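PDB 5UR2: bifunctional protein PutA from Bdellovibrio bacteriovorus, which probably oxidises L-proline to L-glutamate in two steps, joining a flavin-dependent proline dehydrogenase and an NAD-dependent L-glutamate gamma-semialdehyde dehydrogenase in one chain. Local coordinates for residues R602-H607 / P958-Q963; A783-V788 / A896-Y901; M664-Q669 / I691-G696. All coordinates share one frame; numbering follows the deposited sequence.

Interaction 1 (R602-H607 / P958-Q963); sequences RYYARH and PDYLKQ
His607, Leu961 and Tyr604 carry this contact, in which one face of helix 587-611 in the aldehyde dehydrogenase part of the chain receives the turn that leads into strand 965-973. Leu961 lies along His607, its CB 3.6 Å from ND1 and its CD2 near CB, and CD2 also reaches the carbonyl O of Tyr604. With CG of His607 anti to the backbone N (chi1 -158°), the ring extends out from the helix toward the turn, where its CE1 edge meets O of Pro958 at 3.2 Å, close to the ring plane. A water bridges the imidazole of His607 to the backbone of the turn: it accepts from N of Leu961 at 2.7 Å and is hydrogen-bonded to ND1 of His607 at 2.8 Å.

Tyr604 lies beside Tyr960, the ring planes 27° apart but slid so far, with centroids 5.3 Å from each other, that they hardly overlap. The touch is made by the phenol end of Tyr604 near CD2 of Tyr960. The OH of Tyr604 is bonded to N of Gly956, and that of Tyr960 to OH of Tyr964, so both phenols are tied to the chain flanking the turn. The side chain of Tyr960 lies about 7 Å from that of Glu746, a predicted active-site residue. Asp959 and Lys962 form salt bridges with Lys962 and Asp959 of the second subunit, so the turn itself forms part of the dimer interface. The hydroxyl O of Tyr603 approaches N of Pro958 to 3.2 Å near the plane of the tyrosine ring, without a hydrogen bond: this amide nitrogen has no hydrogen to give, and its lone pair, delocalised into the peptide bond, makes it a poor acceptor.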
loop_
_atom_site.group_PDB
_atom_site.type_symbol
_atom_site.label_atom_id
_atom_site.label_comp_id
_atom_site.label_asym_id
_atom_site.label_seq_id
_atom_site.Cartn_x
_atom_site.Cartn_y
_atom_site.Cartn_z
ATOM N N ARG B 602 -9.671 6.344 -15.036
ATOM C CA ARG B 602 -9.068 7.379 -14.204
ATOM C C ARG B 602 -8.435 6.785 -12.952
ATOM O O ARG B 602 -7.360 7.223 -12.536
ATOM C CB ARG B 602 -10.116 8.434 -13.838
ATOM C CG ARG B 602 -10.751 9.050 -15.061
ATOM C CD ARG B 602 -10.966 10.519 -14.827
ATOM N NE ARG B 602 -11.758 11.130 -15.886
ATOM C CZ ARG B 602 -11.268 11.583 -17.035
ATOM N NH1 ARG B 602 -9.972 11.474 -17.316
ATOM N NH2 ARG B 602 -12.085 12.149 -17.914
ATOM N N TYR B 603 -9.077 5.777 -12.351
ATOM C CA TYR B 603 -8.547 5.196 -11.120
ATOM C C TYR B 603 -7.241 4.450 -11.373
ATOM O O TYR B 603 -6.266 4.617 -10.631
ATOM C CB TYR B 603 -9.583 4.274 -10.497
ATOM C CG TYR B 603 -9.196 3.674 -9.159
ATOM C CD1 TYR B 603 -9.538 4.308 -7.964
ATOM C CD2 TYR B 603 -8.518 2.454 -9.087
ATOM C CE1 TYR B 603 -9.207 3.740 -6.709
ATOM C CE2 TYR B 603 -8.179 1.888 -7.859
ATOM C CZ TYR B 603 -8.527 2.531 -6.672
ATOM O OH TYR B 603 -8.194 1.962 -5.466
ATOM N N TYR B 604 -7.190 3.618 -12.413
ATOM C CA TYR B 604 -5.944 2.893 -12.632
ATOM C C TYR B 604 -4.861 3.844 -13.117
ATOM O O TYR B 604 -3.688 3.656 -12.782
ATOM C CB TYR B 604 -6.153 1.720 -13.603
ATOM C CG TYR B 604 -7.107 0.676 -13.036
ATOM C CD1 TYR B 604 -7.073 0.341 -11.682
ATOM C CD2 TYR B 604 -8.074 0.073 -13.841
ATOM C CE1 TYR B 604 -7.944 -0.596 -11.142
ATOM C CE2 TYR B 604 -8.970 -0.859 -13.316
ATOM C CZ TYR B 604 -8.901 -1.184 -11.959
ATOM O OH TYR B 604 -9.776 -2.100 -11.425
ATOM N N ALA B 605 -5.230 4.885 -13.872
ATOM C CA ALA B 605 -4.223 5.871 -14.253
ATOM C C ALA B 605 -3.705 6.606 -13.027
ATOM O O ALA B 605 -2.488 6.786 -12.866
ATOM C CB ALA B 605 -4.775 6.854 -15.294
ATOM N N ARG B 606 -4.611 6.994 -12.126
ATOM C CA ARG B 606 -4.183 7.620 -10.879
ATOM C C ARG B 606 -3.285 6.682 -10.075
ATOM O O ARG B 606 -2.257 7.105 -9.542
ATOM C CB ARG B 606 -5.405 8.042 -10.060
ATOM C CG ARG B 606 -5.092 8.643 -8.693
ATOM C CD ARG B 606 -6.415 8.982 -7.971
ATOM N NE ARG B 606 -6.202 9.669 -6.704
ATOM C CZ ARG B 606 -5.806 9.058 -5.590
ATOM N NH1 ARG B 606 -5.573 7.748 -5.588
ATOM N NH2 ARG B 606 -5.627 9.756 -4.484
ATOM N N HIS B 607 -3.647 5.401 -9.988
ATOM C CA HIS B 607 -2.853 4.465 -9.189
ATOM C C HIS B 607 -1.456 4.276 -9.777
ATOM O O HIS B 607 -0.467 4.232 -9.035
ATOM C CB HIS B 607 -3.575 3.122 -9.075
ATOM C CG HIS B 607 -3.150 2.293 -7.903
ATOM N ND1 HIS B 607 -3.533 0.975 -7.746
ATOM C CD2 HIS B 607 -2.385 2.595 -6.824
ATOM C CE1 HIS B 607 -3.020 0.502 -6.623
ATOM N NE2 HIS B 607 -2.317 1.464 -6.048
ATOM N N PRO B 958 -7.247 -0.722 -3.981
ATOM C CA PRO B 958 -5.810 -0.423 -3.963
ATOM C C PRO B 958 -4.884 -1.630 -4.128
ATOM O O PRO B 958 -3.662 -1.439 -4.126
ATOM C CB PRO B 958 -5.625 0.221 -2.576
ATOM C CG PRO B 958 -6.682 -0.453 -1.723
ATOM C CD PRO B 958 -7.853 -0.686 -2.642
ATOM N N ASP B 959 -5.392 -2.860 -4.281
ATOM C CA ASP B 959 -4.528 -4.006 -4.571
ATOM C C ASP B 959 -4.602 -4.443 -6.025
ATOM O O ASP B 959 -3.790 -5.273 -6.446
ATOM C CB ASP B 959 -4.873 -5.217 -3.667
ATOM C CG ASP B 959 -4.633 -4.935 -2.177
ATOM O OD1 ASP B 959 -3.684 -4.181 -1.846
ATOM O OD2 ASP B 959 -5.429 -5.424 -1.341
ATOM N N TYR B 960 -5.546 -3.910 -6.805
ATOM C CA TYR B 960 -5.887 -4.548 -8.078
ATOM C C TYR B 960 -4.781 -4.395 -9.123
ATOM O O TYR B 960 -4.389 -5.374 -9.771
ATOM C CB TYR B 960 -7.191 -3.990 -8.619
ATOM C CG TYR B 960 -7.638 -4.709 -9.860
ATOM C CD1 TYR B 960 -8.139 -6.007 -9.784
ATOM C CD2 TYR B 960 -7.553 -4.111 -11.096
ATOM C CE1 TYR B 960 -8.556 -6.691 -10.910
ATOM C CE2 TYR B 960 -7.976 -4.784 -12.246
ATOM C CZ TYR B 960 -8.472 -6.076 -12.141
ATOM O OH TYR B 960 -8.878 -6.757 -13.257
ATOM N N LEU B 961 -4.282 -3.172 -9.314
ATOM C CA LEU B 961 -3.301 -2.910 -10.363
ATOM C C LEU B 961 -2.026 -3.742 -10.191
ATOM O O LEU B 961 -1.408 -4.141 -11.192
ATOM C CB LEU B 961 -2.960 -1.419 -10.384
ATOM C CG LEU B 961 -2.142 -0.928 -11.570
ATOM C CD1 LEU B 961 -2.868 -1.309 -12.870
ATOM C CD2 LEU B 961 -1.915 0.585 -11.458
ATOM N N LYS B 962 -1.630 -4.025 -8.944
ATOM C CA LYS B 962 -0.417 -4.800 -8.679
ATOM C C LYS B 962 -0.490 -6.229 -9.210
ATOM O O LYS B 962 0.560 -6.843 -9.464
ATOM C CB LYS B 962 -0.135 -4.831 -7.174
ATOM C CG LYS B 962 0.196 -3.450 -6.576
ATOM C CD LYS B 962 0.306 -3.552 -5.067
ATOM C CE LYS B 962 0.651 -2.231 -4.450
ATOM N NZ LYS B 962 0.932 -2.369 -2.998
ATOM N N GLN B 963 -1.692 -6.778 -9.375
ATOM C CA GLN B 963 -1.835 -8.122 -9.942
ATOM C C GLN B 963 -1.310 -8.200 -11.372
ATOM O O GLN B 963 -1.008 -9.297 -11.858
ATOM C CB GLN B 963 -3.304 -8.546 -9.915
ATOM C CG GLN B 963 -3.871 -8.842 -8.531
ATOM C CD GLN B 963 -3.396 -10.179 -8.005
ATOM O OE1 GLN B 963 -2.360 -10.267 -7.349
ATOM N NE2 GLN B 963 -4.121 -11.242 -8.349
HETATM O O HOH W 1 -5.451 -0.935 -8.248
#

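Interaction 2 (A783-V788 / A896-Y901); sequences ASRVIV and ANSTEY
The guanidinium of Arg785 meets Ala896 with its edge and Thr899 with one face. NH2 donates to O of Ala896 at 3.1 Å, an almost straight bond (N-H...O 174°) whose acceptor lies in the guanidinium plane. The CG2 methyl of Thr899 sits over the centre of the group, 3.3 Å above the plane, the methyl and the guanidinium meeting end to end. A bend at chi3 (-58°) turns the end of the otherwise extended arginine chain. Beside it, CD1 of Ile787 packs against Ala896, 3.8 Å from its CB and slightly nearer its backbone N.

Arg785 and Ile787, two residues apart on strand 783-789, thus point to the same side of a mixed sheet in the aldehyde dehydrogenase fold and meet the C-terminal end of helix 889-896 and the loop that follows it. NH1 of Arg785 donates to O of Ile895, so the guanidinium grips two successive carbonyls where the helix ends; the positive charge there would be expected to suit the negative end of the helix dipole. OG of Ser898 is bonded to the same Ile895 carbonyl.

Thr899 is itself held by an ST turn, in which N of Tyr901 donates to its OG1 at 2.9 Å; with CG2 anti to the carbonyl carbon, it is the methyl that faces the arginine, while OG1 is taken by the turn. Farther out, the side chain of Asn897 bonds to the backbone of Glu921 and Glu923, and O of Ser898 accepts from NE2 of Gln873. The strand beneath is bonded through its backbone to strand 751-755, and Ala752 of that strand touches both Arg785 and Ile787.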
loop_
_atom_site.group_PDB
_atom_site.type_symbol
_atom_site.label_atom_id
_atom_site.label_comp_id
_atom_site.label_asym_id
_atom_site.label_seq_id
_atom_site.Cartn_x
_atom_site.Cartn_y
_atom_site.Cartn_z
ATOM N N ALA B 783 -28.907 -10.152 -6.233
ATOM C CA ALA B 783 -29.564 -10.878 -5.152
ATOM C C ALA B 783 -30.505 -11.927 -5.746
ATOM O O ALA B 783 -31.529 -11.587 -6.347
ATOM C CB ALA B 783 -30.311 -9.916 -4.235
ATOM N N SER B 784 -30.167 -13.207 -5.567
ATOM C CA SER B 784 -31.039 -14.303 -5.964
ATOM C C SER B 784 -31.652 -15.021 -4.776
ATOM O O SER B 784 -32.542 -15.865 -4.963
ATOM C CB SER B 784 -30.263 -15.310 -6.833
ATOM O OG SER B 784 -29.081 -15.753 -6.167
ATOM N N ARG B 785 -31.213 -14.697 -3.563
ATOM C CA ARG B 785 -31.723 -15.298 -2.340
ATOM C C ARG B 785 -32.115 -14.176 -1.397
ATOM O O ARG B 785 -31.345 -13.232 -1.195
ATOM C CB ARG B 785 -30.673 -16.204 -1.689
ATOM C CG ARG B 785 -30.293 -17.434 -2.517
ATOM C CD ARG B 785 -29.292 -18.281 -1.765
ATOM N NE ARG B 785 -28.084 -17.530 -1.436
ATOM C CZ ARG B 785 -27.352 -17.726 -0.346
ATOM N NH1 ARG B 785 -27.709 -18.649 0.546
ATOM N NH2 ARG B 785 -26.274 -16.983 -0.137
ATOM N N VAL B 786 -33.322 -14.254 -0.846
ATOM C CA VAL B 786 -33.771 -13.306 0.163
ATOM C C VAL B 786 -34.156 -14.122 1.382
ATOM O O VAL B 786 -35.104 -14.911 1.333
ATOM C CB VAL B 786 -34.925 -12.430 -0.336
ATOM C CG1 VAL B 786 -35.252 -11.338 0.677
ATOM C CG2 VAL B 786 -34.542 -11.792 -1.678
ATOM N N ILE B 787 -33.411 -13.943 2.467
ATOM C CA ILE B 787 -33.541 -14.744 3.678
ATOM C C ILE B 787 -34.239 -13.875 4.714
ATOM O O ILE B 787 -33.692 -12.853 5.146
ATOM C CB ILE B 787 -32.175 -15.243 4.174
ATOM C CG1 ILE B 787 -31.460 -16.026 3.062
ATOM C CG2 ILE B 787 -32.329 -16.113 5.392
ATOM C CD1 ILE B 787 -30.001 -16.370 3.375
ATOM N N VAL B 788 -35.462 -14.262 5.083
ATOM C CA VAL B 788 -36.389 -13.411 5.828
ATOM C C VAL B 788 -36.731 -14.084 7.150
ATOM O O VAL B 788 -37.207 -15.228 7.168
ATOM C CB VAL B 788 -37.679 -13.129 5.031
ATOM C CG1 VAL B 788 -38.550 -12.145 5.786
ATOM C CG2 VAL B 788 -37.381 -12.622 3.622
ATOM N N ALA B 896 -27.170 -18.250 4.706
ATOM C CA ALA B 896 -26.462 -17.328 3.828
ATOM C C ALA B 896 -25.071 -17.846 3.498
ATOM O O ALA B 896 -24.589 -17.650 2.379
ATOM C CB ALA B 896 -26.389 -15.934 4.460
ATOM N N ASN B 897 -24.435 -18.539 4.436
ATOM C CA ASN B 897 -23.072 -19.026 4.282
ATOM C C ASN B 897 -22.979 -20.408 3.635
ATOM O O ASN B 897 -21.870 -20.919 3.476
ATOM C CB ASN B 897 -22.387 -19.065 5.651
ATOM C CG ASN B 897 -22.019 -17.689 6.152
ATOM O OD1 ASN B 897 -21.719 -16.777 5.370
ATOM N ND2 ASN B 897 -22.059 -17.520 7.463
ATOM N N SER B 898 -24.098 -21.005 3.234
ATOM C CA SER B 898 -24.145 -22.412 2.876
ATOM C C SER B 898 -23.896 -22.690 1.394
ATOM O O SER B 898 -24.052 -23.837 0.974
ATOM C CB SER B 898 -25.508 -22.989 3.284
ATOM O OG SER B 898 -26.555 -22.457 2.459
ATOM N N THR B 899 -23.506 -21.697 0.594
ATOM C CA THR B 899 -23.318 -21.920 -0.833
ATOM C C THR B 899 -21.838 -22.100 -1.179
ATOM O O THR B 899 -20.943 -22.003 -0.338
ATOM C CB THR B 899 -23.900 -20.779 -1.694
ATOM O OG1 THR B 899 -23.010 -19.653 -1.699
ATOM C CG2 THR B 899 -25.274 -20.327 -1.206
ATOM N N GLU B 900 -21.605 -22.369 -2.468
ATOM C CA GLU B 900 -20.287 -22.412 -3.077
ATOM C C GLU B 900 -19.635 -21.040 -3.182
ATOM O O GLU B 900 -18.425 -20.962 -3.403
ATOM C CB GLU B 900 -20.421 -22.980 -4.496
ATOM C CG GLU B 900 -20.001 -24.411 -4.703
ATOM C CD GLU B 900 -20.068 -24.807 -6.180
ATOM O OE1 GLU B 900 -20.716 -24.092 -6.982
ATOM O OE2 GLU B 900 -19.451 -25.828 -6.544
ATOM N N TYR B 901 -20.400 -19.971 -3.022
ATOM C CA TYR B 901 -19.997 -18.643 -3.440
ATOM C C TYR B 901 -19.846 -17.703 -2.252
ATOM O O TYR B 901 -20.379 -17.940 -1.163
ATOM C CB TYR B 901 -21.015 -18.070 -4.435
ATOM C CG TYR B 901 -21.103 -18.857 -5.728
ATOM C CD1 TYR B 901 -20.094 -18.758 -6.690
ATOM C CD2 TYR B 901 -22.198 -19.676 -6.005
ATOM C CE1 TYR B 901 -20.167 -19.461 -7.877
ATOM C CE2 TYR B 901 -22.278 -20.391 -7.196
ATOM C CZ TYR B 901 -21.261 -20.285 -8.125
ATOM O OH TYR B 901 -21.336 -20.979 -9.313
#

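Interaction 3 (M664-Q669 / I691-G696); sequences MKPAEQ and INFLPG
Met664, Phe693 and Ile691 form the apolar centre on one face of two neighbouring parallel strands. The methionine chain, extended beyond CG, carries its CE methyl across to CG2 of Ile691 at 3.7 Å and to CD1 of Phe693 at 4.0 Å. Its CG stands between the backbone N and the carbonyl carbon (chi1 59°), and from there the chain turns toward the partner strand. Farther along, the side chains of Pro666 and Phe693 run at about a right angle to each other, CG of the proline coming 3.8 Å from CE1 of the phenylalanine.

Beneath this layer, the backbones of Met664 and Phe693 form a parallel bridge. N of Met664 donates to O of Asn692 at 2.8 Å, and O of Met664 accepts from N of Leu694; each donor lies nearly on the line of the acceptor's C=O bond. Beyond the bridge the pairing gives way to a CA-H...O contact from Lys665 to O of Leu694.

At the polar end Lys665 folds back, bent at chi2 and chi3, with its CG and CD running past O of Leu694. Its NZ then donates to two carbonyl oxygens, O of Gly696 and O of Pro666, each at 2.9 Å and each from well above the carbonyl plane. A water donates to O of Pro666 at 2.7 Å and accepts from N of Gly696, closing the same gap by a second route.

Strands 661-665 and 691-693 are the two strands of a beta-alpha-beta crossover of the Rossmann type. The intervening helix 671-684 packs through Met678 on Met664 and Phe693, helix 698-707 lies against Lys665 and Leu694, and strand 495-501 borders Phe693 and Pro695.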
loop_
_atom_site.group_PDB
_atom_site.type_symbol
_atom_site.label_atom_id
_atom_site.label_comp_id
_atom_site.label_asym_id
_atom_site.label_seq_id
_atom_site.Cartn_x
_atom_site.Cartn_y
_atom_site.Cartn_z
ATOM N N MET B 664 -7.385 -8.636 -26.434
ATOM C CA MET B 664 -8.704 -8.717 -25.824
ATOM C C MET B 664 -9.628 -9.531 -26.725
ATOM O O MET B 664 -9.685 -9.309 -27.940
ATOM C CB MET B 664 -9.284 -7.332 -25.529
ATOM C CG MET B 664 -9.448 -6.415 -26.730
ATOM S SD MET B 664 -10.436 -4.981 -26.247
ATOM C CE MET B 664 -9.831 -3.732 -27.352
ATOM N N LYS B 665 -10.309 -10.505 -26.115
ATOM C CA LYS B 665 -11.262 -11.408 -26.746
ATOM C C LYS B 665 -12.631 -11.109 -26.149
ATOM O O LYS B 665 -12.993 -11.660 -25.101
ATOM C CB LYS B 665 -10.863 -12.864 -26.491
ATOM C CG LYS B 665 -11.197 -13.823 -27.619
ATOM C CD LYS B 665 -12.680 -13.891 -27.908
ATOM C CE LYS B 665 -13.428 -14.588 -26.785
ATOM N NZ LYS B 665 -14.896 -14.691 -27.050
ATOM N N PRO B 666 -13.420 -10.242 -26.762
ATOM C CA PRO B 666 -14.714 -9.874 -26.174
ATOM C C PRO B 666 -15.738 -10.990 -26.326
ATOM O O PRO B 666 -15.602 -11.896 -27.152
ATOM C CB PRO B 666 -15.127 -8.641 -26.988
ATOM C CG PRO B 666 -14.519 -8.928 -28.370
ATOM C CD PRO B 666 -13.192 -9.613 -28.077
ATOM N N ALA B 667 -16.783 -10.904 -25.510
ATOM C CA ALA B 667 -17.904 -11.836 -25.596
ATOM C C ALA B 667 -18.673 -11.663 -26.908
ATOM O O ALA B 667 -18.900 -10.541 -27.364
ATOM C CB ALA B 667 -18.843 -11.621 -24.405
ATOM N N GLU B 668 -19.099 -12.784 -27.509
ATOM C CA GLU B 668 -19.800 -12.712 -28.792
ATOM C C GLU B 668 -21.101 -11.923 -28.684
ATOM O O GLU B 668 -21.600 -11.412 -29.697
ATOM C CB GLU B 668 -20.115 -14.122 -29.331
ATOM C CG GLU B 668 -20.640 -15.081 -28.269
ATOM C CD GLU B 668 -20.924 -16.480 -28.797
ATOM O OE1 GLU B 668 -19.956 -17.132 -29.244
ATOM O OE2 GLU B 668 -22.105 -16.929 -28.762
ATOM N N GLN B 669 -21.667 -11.821 -27.482
ATOM C CA GLN B 669 -22.913 -11.093 -27.311
ATOM C C GLN B 669 -22.719 -9.586 -27.312
ATOM O O GLN B 669 -23.673 -8.853 -27.597
ATOM C CB GLN B 669 -23.583 -11.522 -26.005
ATOM C CG GLN B 669 -23.975 -12.986 -25.965
ATOM C CD GLN B 669 -22.882 -13.901 -25.401
ATOM O OE1 GLN B 669 -21.704 -13.522 -25.306
ATOM N NE2 GLN B 669 -23.277 -15.127 -25.033
ATOM N N ILE B 691 -2.554 -2.854 -27.817
ATOM C CA ILE B 691 -3.852 -3.457 -27.553
ATOM C C ILE B 691 -4.366 -4.042 -28.864
ATOM O O ILE B 691 -4.373 -3.356 -29.889
ATOM C CB ILE B 691 -4.836 -2.421 -26.965
ATOM C CG1 ILE B 691 -4.345 -1.975 -25.582
ATOM C CG2 ILE B 691 -6.235 -2.992 -26.846
ATOM C CD1 ILE B 691 -4.952 -0.691 -25.078
ATOM N N ASN B 692 -4.746 -5.320 -28.850
ATOM C CA ASN B 692 -5.243 -5.984 -30.046
ATOM C C ASN B 692 -6.650 -6.514 -29.811
ATOM O O ASN B 692 -6.971 -7.001 -28.724
ATOM C CB ASN B 692 -4.308 -7.113 -30.483
ATOM C CG ASN B 692 -2.889 -6.623 -30.708
ATOM O OD1 ASN B 692 -2.536 -6.189 -31.806
ATOM N ND2 ASN B 692 -2.086 -6.626 -29.643
ATOM N N PHE B 693 -7.478 -6.418 -30.848
ATOM C CA PHE B 693 -8.909 -6.687 -30.786
ATOM C C PHE B 693 -9.198 -7.986 -31.530
ATOM O O PHE B 693 -9.117 -8.031 -32.766
ATOM C CB PHE B 693 -9.678 -5.531 -31.403
ATOM C CG PHE B 693 -11.171 -5.694 -31.360
ATOM C CD1 PHE B 693 -11.848 -5.704 -30.150
ATOM C CD2 PHE B 693 -11.903 -5.764 -32.535
ATOM C CE1 PHE B 693 -13.234 -5.801 -30.117
ATOM C CE2 PHE B 693 -13.288 -5.867 -32.514
ATOM C CZ PHE B 693 -13.956 -5.889 -31.309
ATOM N N LEU B 694 -9.550 -9.031 -30.781
ATOM C CA LEU B 694 -9.629 -10.399 -31.297
ATOM C C LEU B 694 -11.010 -10.986 -31.030
ATOM O O LEU B 694 -11.161 -11.874 -30.181
ATOM C CB LEU B 694 -8.545 -11.274 -30.659
ATOM C CG LEU B 694 -8.399 -12.683 -31.257
ATOM C CD1 LEU B 694 -7.760 -12.627 -32.637
ATOM C CD2 LEU B 694 -7.611 -13.589 -30.341
ATOM N N PRO B 695 -12.032 -10.542 -31.761
ATOM C CA PRO B 695 -13.355 -11.163 -31.617
ATOM C C PRO B 695 -13.353 -12.610 -32.106
ATOM O O PRO B 695 -12.548 -13.010 -32.955
ATOM C CB PRO B 695 -14.257 -10.276 -32.486
ATOM C CG PRO B 695 -13.333 -9.682 -33.491
ATOM C CD PRO B 695 -12.026 -9.487 -32.793
ATOM N N GLY B 696 -14.243 -13.412 -31.537
ATOM C CA GLY B 696 -14.328 -14.804 -31.932
ATOM C C GLY B 696 -14.937 -15.657 -30.838
ATOM O O GLY B 696 -15.472 -15.150 -29.852
HETATM O O HOH W 2 -16.332 -11.887 -29.786
#

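How the interactions relate
All three interactions belong to the aldehyde dehydrogenase part of the chain and share no atoms. Interaction 1 closes the longest loop, and the other two are nested within it: interaction 3 comes first along the chain, then interaction 2. The centre of interaction 1 lies 23 Å from that of interaction 3 and 31 Å from that of interaction 2. Different sheets are involved: interaction 3 pairs strands 661-665 and 691-693 in the Rossmann-type part, while interaction 2 joins strand 783-789 of a second sheet to the loop after helix 889-896. Interaction 1 ties a late turn back to helix 587-611 at the dimer interface. Interaction 2 also touches the second subunit, whereas interaction 3 is internal to its chain.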